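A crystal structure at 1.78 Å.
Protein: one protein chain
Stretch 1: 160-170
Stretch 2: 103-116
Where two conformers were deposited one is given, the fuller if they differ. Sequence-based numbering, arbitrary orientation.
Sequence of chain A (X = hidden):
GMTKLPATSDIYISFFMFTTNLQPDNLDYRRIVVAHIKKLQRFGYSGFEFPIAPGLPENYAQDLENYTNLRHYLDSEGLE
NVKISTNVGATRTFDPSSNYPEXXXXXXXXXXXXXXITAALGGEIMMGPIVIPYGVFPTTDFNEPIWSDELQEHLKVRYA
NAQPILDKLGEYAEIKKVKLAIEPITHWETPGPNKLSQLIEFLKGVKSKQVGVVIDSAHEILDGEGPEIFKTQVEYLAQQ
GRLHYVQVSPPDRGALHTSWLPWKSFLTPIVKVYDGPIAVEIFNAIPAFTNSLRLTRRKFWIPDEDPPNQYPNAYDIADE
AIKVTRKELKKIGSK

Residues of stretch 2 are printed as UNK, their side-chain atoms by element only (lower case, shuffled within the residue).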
# COMPACT_ATOMS: atom_id res chain seq x y z
N ALA A 160 27.07 1.26 10.91
CA ALA A 160 28.26 0.43 11.26
C ALA A 160 28.62 -0.59 10.17
O ALA A 160 29.80 -0.77 9.83
CB ALA A 160 28.09 -0.25 12.60
N ASN A 161 27.60 -1.22 9.58
CA ASN A 161 27.79 -2.16 8.47
C ASN A 161 28.38 -1.49 7.24
O ASN A 161 29.21 -2.07 6.56
CB ASN A 161 26.46 -2.78 7.99
CG ASN A 161 25.80 -3.67 9.02
OD1 ASN A 161 26.44 -4.16 9.94
ND2 ASN A 161 24.48 -3.91 8.84
N ALA A 162 27.94 -0.26 6.95
CA ALA A 162 28.33 0.44 5.71
C ALA A 162 29.70 1.13 5.77
O ALA A 162 30.34 1.29 4.73
CB ALA A 162 27.22 1.42 5.28
N GLN A 163 30.15 1.53 6.97
CA GLN A 163 31.38 2.33 7.06
C GLN A 163 32.62 1.70 6.39
O GLN A 163 33.28 2.38 5.58
CB GLN A 163 31.66 2.73 8.51
CG GLN A 163 30.75 3.84 9.00
CD GLN A 163 30.78 4.04 10.51
OE1 GLN A 163 30.88 3.09 11.27
NE2 GLN A 163 30.64 5.30 10.95
N PRO A 164 32.94 0.41 6.69
CA PRO A 164 34.09 -0.21 6.02
C PRO A 164 33.94 -0.36 4.51
O PRO A 164 34.93 -0.33 3.80
CB PRO A 164 34.22 -1.58 6.71
CG PRO A 164 33.28 -1.57 7.83
CD PRO A 164 32.29 -0.49 7.65
N ILE A 165 32.69 -0.51 4.03
CA ILE A 165 32.42 -0.67 2.60
C ILE A 165 32.64 0.64 1.87
O ILE A 165 33.26 0.64 0.79
CB ILE A 165 31.00 -1.22 2.34
CG1 ILE A 165 30.83 -2.63 2.98
CG2 ILE A 165 30.68 -1.23 0.82
CD1 ILE A 165 31.67 -3.76 2.33
N LEU A 166 32.16 1.74 2.45
CA LEU A 166 32.37 3.08 1.88
C LEU A 166 33.86 3.47 1.90
O LEU A 166 34.34 4.14 0.97
CB LEU A 166 31.48 4.15 2.56
CG LEU A 166 30.05 4.32 2.02
CD1 LEU A 166 30.09 4.87 0.57
CD2 LEU A 166 29.26 3.06 2.03
N ASP A 167 34.60 3.02 2.93
CA ASP A 167 36.03 3.31 3.04
C ASP A 167 36.74 2.65 1.83
O ASP A 167 37.53 3.31 1.12
CB ASP A 167 36.59 2.80 4.40
CG ASP A 167 37.47 3.82 5.12
OD1 ASP A 167 38.08 4.70 4.47
OD2 ASP A 167 37.54 3.74 6.39
N LYS A 168 36.40 1.38 1.57
CA LYS A 168 36.98 0.63 0.44
C LYS A 168 36.61 1.26 -0.92
O LYS A 168 37.45 1.39 -1.84
CB LYS A 168 36.57 -0.86 0.46
CG LYS A 168 37.28 -1.71 1.53
CD LYS A 168 38.80 -1.82 1.29
CE LYS A 168 39.51 -2.68 2.34
NZ LYS A 168 39.54 -2.01 3.67
N LEU A 169 35.38 1.71 -1.02
CA LEU A 169 34.93 2.43 -2.24
C LEU A 169 35.71 3.75 -2.40
O LEU A 169 36.02 4.13 -3.52
CB LEU A 169 33.41 2.72 -2.19
CG LEU A 169 32.77 3.38 -3.44
CD1 LEU A 169 32.81 2.39 -4.60
CD2 LEU A 169 31.36 3.81 -3.15
N GLY A 170 36.01 4.45 -1.29
CA GLY A 170 36.81 5.70 -1.35
C GLY A 170 38.23 5.45 -1.89
O GLY A 170 38.72 6.15 -2.79
N UNK A 103 26.05 -9.60 0.53
CA UNK A 103 25.18 -8.53 0.03
C UNK A 103 26.00 -7.24 -0.04
O UNK A 103 25.98 -6.56 -1.05
c UNK A 103 22.94 -7.34 0.24
c UNK A 103 23.93 -8.31 0.91
c UNK A 103 21.58 -7.33 0.85
o UNK A 103 21.37 -7.74 1.99
n UNK A 103 20.64 -6.78 0.12
N UNK A 104 26.74 -6.95 1.03
CA UNK A 104 27.64 -5.77 1.08
C UNK A 104 28.71 -5.76 -0.02
O UNK A 104 29.00 -4.71 -0.63
c UNK A 104 28.05 -4.98 4.82
n UNK A 104 28.98 -5.97 5.36
c UNK A 104 28.78 -6.76 6.41
n UNK A 104 27.65 -6.78 7.09
c UNK A 104 27.35 -5.40 3.56
c UNK A 104 28.32 -5.67 2.45
n UNK A 104 29.73 -7.59 6.79
N UNK A 105 29.31 -6.93 -0.28
CA UNK A 105 30.33 -7.07 -1.35
C UNK A 105 29.74 -6.88 -2.69
O UNK A 105 30.35 -6.23 -3.55
c UNK A 105 31.92 -8.49 -0.04
o UNK A 105 33.70 -7.28 -1.08
n UNK A 105 33.20 -6.74 1.05
c UNK A 105 31.05 -8.40 -1.28
c UNK A 105 33.03 -7.46 -0.06
N UNK A 106 28.55 -7.43 -2.90
CA UNK A 106 27.84 -7.19 -4.18
C UNK A 106 27.46 -5.72 -4.35
O UNK A 106 27.44 -5.20 -5.48
c UNK A 106 26.18 -10.73 -4.49
o UNK A 106 26.64 -11.91 -4.45
c UNK A 106 27.20 -9.59 -4.64
o UNK A 106 24.96 -10.48 -4.44
c UNK A 106 26.66 -8.18 -4.34
N UNK A 107 27.17 -5.04 -3.24
CA UNK A 107 26.86 -3.61 -3.24
C UNK A 107 28.12 -2.80 -3.58
O UNK A 107 28.06 -1.82 -4.34
c UNK A 107 26.29 -3.20 -1.89
N UNK A 108 29.26 -3.19 -3.01
CA UNK A 108 30.56 -2.57 -3.34
C UNK A 108 30.90 -2.68 -4.83
O UNK A 108 31.36 -1.70 -5.44
c UNK A 108 33.16 -1.16 -2.29
c UNK A 108 34.08 -3.50 -1.70
c UNK A 108 31.68 -3.21 -2.52
c UNK A 108 33.11 -2.65 -2.62
N UNK A 109 30.65 -3.86 -5.41
CA UNK A 109 30.91 -4.04 -6.87
C UNK A 109 30.00 -3.18 -7.71
O UNK A 109 30.44 -2.64 -8.76
o UNK A 109 33.88 -5.64 -8.08
o UNK A 109 34.33 -5.68 -5.91
c UNK A 109 30.91 -5.52 -7.30
c UNK A 109 32.04 -6.36 -6.61
c UNK A 109 33.52 -5.85 -6.89
N UNK A 110 28.75 -3.05 -7.28
CA UNK A 110 27.78 -2.16 -7.92
C UNK A 110 28.30 -0.71 -7.87
O UNK A 110 28.35 -0.03 -8.88
c UNK A 110 23.95 0.03 -9.06
o UNK A 110 22.80 2.01 -8.20
c UNK A 110 25.13 -0.26 -6.56
c UNK A 110 25.43 -1.19 -7.56
c UNK A 110 24.83 -1.03 -8.81
c UNK A 110 26.39 -2.31 -7.29
c UNK A 110 24.27 0.79 -6.79
c UNK A 110 23.67 0.94 -8.03
N UNK A 111 28.70 -0.26 -6.68
CA UNK A 111 29.19 1.12 -6.51
C UNK A 111 30.50 1.35 -7.27
O UNK A 111 30.65 2.42 -7.88
c UNK A 111 27.93 1.55 -4.29
c UNK A 111 27.09 2.71 -4.71
c UNK A 111 28.10 1.59 -2.72
c UNK A 111 29.27 1.50 -5.04
N UNK A 112 31.38 0.34 -7.32
CA UNK A 112 32.65 0.42 -8.13
C UNK A 112 32.36 0.53 -9.62
O UNK A 112 33.04 1.29 -10.36
c UNK A 112 33.58 -0.76 -7.89
c UNK A 112 35.12 -2.06 -6.41
n UNK A 112 36.80 -3.31 -5.04
c UNK A 112 34.27 -0.80 -6.50
c UNK A 112 36.02 -2.05 -5.19
N UNK A 113 31.34 -0.21 -10.06
CA UNK A 113 30.87 -0.08 -11.47
C UNK A 113 30.42 1.34 -11.78
O UNK A 113 30.69 1.88 -12.88
o UNK A 113 28.99 -0.66 -12.92
c UNK A 113 29.67 -1.04 -11.75
N UNK A 114 29.70 1.93 -10.84
CA UNK A 114 29.17 3.27 -11.04
C UNK A 114 30.31 4.27 -10.97
O UNK A 114 30.32 5.23 -11.77
n UNK A 114 26.12 -0.25 -13.43
n UNK A 114 25.31 1.50 -12.11
c UNK A 114 26.49 1.67 -11.26
c UNK A 114 25.16 0.62 -13.10
n UNK A 114 24.01 0.58 -13.76
c UNK A 114 27.97 3.55 -10.15
c UNK A 114 26.59 3.09 -10.71
N UNK A 115 31.29 4.06 -10.09
CA UNK A 115 32.52 4.90 -10.10
C UNK A 115 33.17 4.80 -11.54
O UNK A 115 33.55 5.80 -12.08
c UNK A 115 33.06 4.78 -7.54
c UNK A 115 34.90 5.29 -9.21
c UNK A 115 33.57 4.53 -9.00
N UNK A 116 33.32 3.59 -12.10
CA UNK A 116 33.89 3.40 -13.45
C UNK A 116 33.14 4.15 -14.53
O UNK A 116 33.75 4.77 -15.39
o UNK A 116 34.79 -0.17 -13.17
c UNK A 116 34.90 1.07 -13.06
c UNK A 116 33.92 1.92 -13.88
o UNK A 116 35.78 1.62 -12.38

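Position 103 carries three side-chain carbons, the third bearing one oxygen and one nitrogen, and its side chain is out of reach of stretch 1; an amide on a two-carbon arm is glutamine, Gln103. At 104 three carbons lead to a nitrogen and then to a carbon holding two more nitrogens, a guanidinium arm touching Asn161 and Ile165: Arg104. Arg104 CD lies 3.6 Å from Asn161 O and its CB 3.9 Å from Ile165 CD1, so the arm covers one turn of the opposing helix. NH1 and Asn161 OD1 are 4.1 Å apart, too far for a hydrogen bond; NH1 is satisfied elsewhere in the structure.

Position 105 repeats the pattern of 103, three carbons with one oxygen and one nitrogen on the last, touches Ile165 and is Gln105. Its CA-to-CB bond points away, but both chi1 and chi2 are m and the end folds back, leaving NE2 3.6 Å from Ile165 CD1. At 106 the third carbon holds two oxygens, a carboxylate out of reach of stretch 1: Glu106. A single carbon at 107, buried, with CB 5.5 Å from Ile165 CG2 and so not in contact, identifies Ala107.

Four carbons forked at the second, touching Ile165, Lys168 and Leu169, mark 108 as leucine. Leu108 CD1 packs 3.6 Å from Ile165 O, 4.0 Å from Ile165 CG2 and 3.9 Å from Leu169 CB, while CD2 lies 4.2 Å from Lys168 CB; the fork thus meets successive turns of stretch 1. Position 109, three carbons ending in two oxygens, touches nothing there and is Glu109. A carbon followed by a six-carbon ring bearing one oxygen, out of reach of stretch 1, makes 110 Tyr110, whose hydroxyl is hydrogen-bonded elsewhere in the structure.

At 111 four carbons again fork at the second and touch Leu169, giving Leu111, with CB 3.6 Å from Leu169 CD2. Position 112 has four carbons in a row ending in nitrogen, also against Leu169, hence Lys112. Lys112 N and CG lie 3.7 and 4.0 Å from Leu169 CD1, so backbone and the start of the aliphatic chain help wall in Leu169; Lys112 NZ forms a salt bridge with Glu109 OE2 at 3.5 Å. One carbon and one oxygen at 113, out of reach, give Ser113. The guanidinium at 114, on three carbons and a nitrogen, leads away from stretch 1: Arg114, whose NH1 donates to Ser113 OG at 2.9 Å. Three carbons branched at the first, touching Leu169, make 115 Val115, with CG2 3.8 Å from Leu169 CD1. Two carbons, the second with two oxygens, beyond reach, leave 116 as Asp116.

The helices run in broadly the same direction, 31° apart, with axes approaching to 10.2 Å. No hydrogen bond joins them, and the 508 Å² they bury rests mainly on apolar packing. Leu169 is the knob: its CA-to-CB bond points sideways, yet its end comes nearer and settles in a hole formed by Leu108, Leu111, Lys112 and Val115. One turn earlier, Ile165 points toward stretch 2 and fits against Arg104, Gln105 and Leu108, so that Leu108 links both layers.

Stretch 2 103-116: QRQEALEYLKSRVD
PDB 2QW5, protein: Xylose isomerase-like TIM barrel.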